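Local coordinates for alpha-catenin-like protein hmp-1 (Caenorhabditis elegans, PDB 5XA5) that binds beta-catenin, cadherin and actin filaments, is required to localize other junctional components, and is needed for cell migration in body enclosure and cell shape changes in body elongation, at residues D173-Y176 and N177-I180. Numbering follows the deposited sequence. Where two conformers were deposited one is given.
Sequences DDLY and NLLI
The ring of Y176 lies against I180, one helical turn further on, in a CH-pi contact: CG1 of I180 sits over one face, 3.8 Å from the ring centroid and 19° off the normal, displaced toward the rim. CD1 of I180 adds an apolar contact with CE2 of Y176 at 3.6 Å. With CG of Y176 anti to its own backbone N (chi1 -171°), the ring swings to the side of its own carbonyl carbon, where one face meets I180. L179 meets the ring edge instead, its CD2 near the ring plane and 3.9 Å from CD1 of Y176. The ring also stacks with that of Y221 and touches M163 of helix 117-165, the helix on which L175 (at Q162) and L179 (at V156 and T159) also pack. Were Y176 reduced to an alanine, a gap would probably open between I180, L179 and Y221.

Polar side chains meet through solvent on the exposed flank, where a water donates to OD1 of D174 at 3.1 Å and accepts from ND2 of N177 at 3.0 Å. D173 instead turns its carboxylate to R225 in a salt bridge and to the hydroxyl of Y221.

Beneath the side chains run four successive i to i+4 backbone bonds, from N177 N to D173 O through to I180 N to Y176 O, the latter 2.9 Å long. This unbroken alpha-helical ladder, with L175, Y176 and L179 packed on helix 117-165 and D174 and N177 linked by water, is characteristic of the amphipathic helices in the N-terminal helical-bundle region of the vinculin/alpha-catenin family.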
loop_
_atom_site.group_PDB
_atom_site.type_symbol
_atom_site.label_atom_id
_atom_site.label_comp_id
_atom_site.label_asym_id
_atom_site.label_seq_id
_atom_site.Cartn_x
_atom_site.Cartn_y
_atom_site.Cartn_z
ATOM N N ASP A 173 4.654 -10.267 -32.994
ATOM C CA ASP A 173 4.940 -8.822 -32.961
ATOM C C ASP A 173 3.882 -8.018 -32.216
ATOM O O ASP A 173 4.211 -7.116 -31.448
ATOM C CB ASP A 173 5.071 -8.277 -34.380
ATOM C CG ASP A 173 6.397 -8.618 -35.016
ATOM O OD1 ASP A 173 7.315 -9.074 -34.305
ATOM O OD2 ASP A 173 6.526 -8.417 -36.243
ATOM N N ASP A 174 2.607 -8.333 -32.447
ATOM C CA ASP A 174 1.532 -7.585 -31.789
ATOM C C ASP A 174 1.533 -7.831 -30.289
ATOM O O ASP A 174 1.332 -6.912 -29.494
ATOM C CB ASP A 174 0.168 -7.951 -32.373
ATOM C CG ASP A 174 -0.029 -7.412 -33.779
ATOM O OD1 ASP A 174 0.693 -6.465 -34.160
ATOM O OD2 ASP A 174 -0.918 -7.926 -34.493
ATOM N N LEU A 175 1.756 -9.078 -29.890
ATOM C CA LEU A 175 1.825 -9.369 -28.466
ATOM C C LEU A 175 3.062 -8.726 -27.840
ATOM O O LEU A 175 2.984 -8.244 -26.726
ATOM C CB LEU A 175 1.814 -10.880 -28.215
ATOM C CG LEU A 175 0.436 -11.496 -28.483
ATOM C CD1 LEU A 175 0.583 -13.009 -28.604
ATOM C CD2 LEU A 175 -0.532 -11.144 -27.361
ATOM N N TYR A 176 4.186 -8.678 -28.553
ATOM C CA TYR A 176 5.347 -8.051 -27.945
ATOM C C TYR A 176 5.118 -6.542 -27.866
ATOM O O TYR A 176 5.558 -5.911 -26.910
ATOM C CB TYR A 176 6.659 -8.371 -28.685
ATOM C CG TYR A 176 7.869 -7.884 -27.895
ATOM C CD1 TYR A 176 8.065 -8.303 -26.583
ATOM C CD2 TYR A 176 8.806 -7.012 -28.455
ATOM C CE1 TYR A 176 9.141 -7.860 -25.835
ATOM C CE2 TYR A 176 9.912 -6.568 -27.706
ATOM C CZ TYR A 176 10.063 -7.002 -26.402
ATOM O OH TYR A 176 11.136 -6.568 -25.637
ATOM N N ASN A 177 4.401 -5.959 -28.826
ATOM C CA ASN A 177 4.056 -4.538 -28.681
ATOM C C ASN A 177 3.295 -4.264 -27.372
ATOM O O ASN A 177 3.535 -3.265 -26.698
ATOM C CB ASN A 177 3.232 -4.063 -29.875
ATOM C CG ASN A 177 4.099 -3.568 -31.012
ATOM O OD1 ASN A 177 5.281 -3.266 -30.823
ATOM N ND2 ASN A 177 3.520 -3.496 -32.208
ATOM N N LEU A 178 2.393 -5.164 -27.008
ATOM C CA LEU A 178 1.647 -5.036 -25.758
ATOM C C LEU A 178 2.583 -5.247 -24.578
ATOM O O LEU A 178 2.572 -4.484 -23.627
ATOM C CB LEU A 178 0.478 -6.035 -25.697
ATOM C CG LEU A 178 -0.731 -5.781 -26.605
ATOM C CD1 LEU A 178 -1.684 -6.989 -26.616
ATOM C CD2 LEU A 178 -1.474 -4.524 -26.189
ATOM N N LEU A 179 3.412 -6.278 -24.657
ATOM C CA LEU A 179 4.321 -6.600 -23.575
ATOM C C LEU A 179 5.287 -5.453 -23.264
ATOM O O LEU A 179 5.596 -5.203 -22.106
ATOM C CB LEU A 179 5.110 -7.870 -23.931
ATOM C CG LEU A 179 5.763 -8.591 -22.769
ATOM C CD1 LEU A 179 4.712 -9.151 -21.814
ATOM C CD2 LEU A 179 6.680 -9.721 -23.253
ATOM N N ILE A 180 5.752 -4.752 -24.299
ATOM C CA ILE A 180 6.688 -3.645 -24.106
ATOM C C ILE A 180 6.076 -2.652 -23.157
ATOM O O ILE A 180 6.722 -2.249 -22.180
ATOM C CB ILE A 180 7.051 -2.949 -25.429
ATOM C CG1 ILE A 180 7.986 -3.860 -26.237
ATOM C CG2 ILE A 180 7.736 -1.585 -25.186
ATOM C CD1 ILE A 180 8.104 -3.466 -27.683
HETATM O O HOH W 1 0.596 -4.006 -32.290
#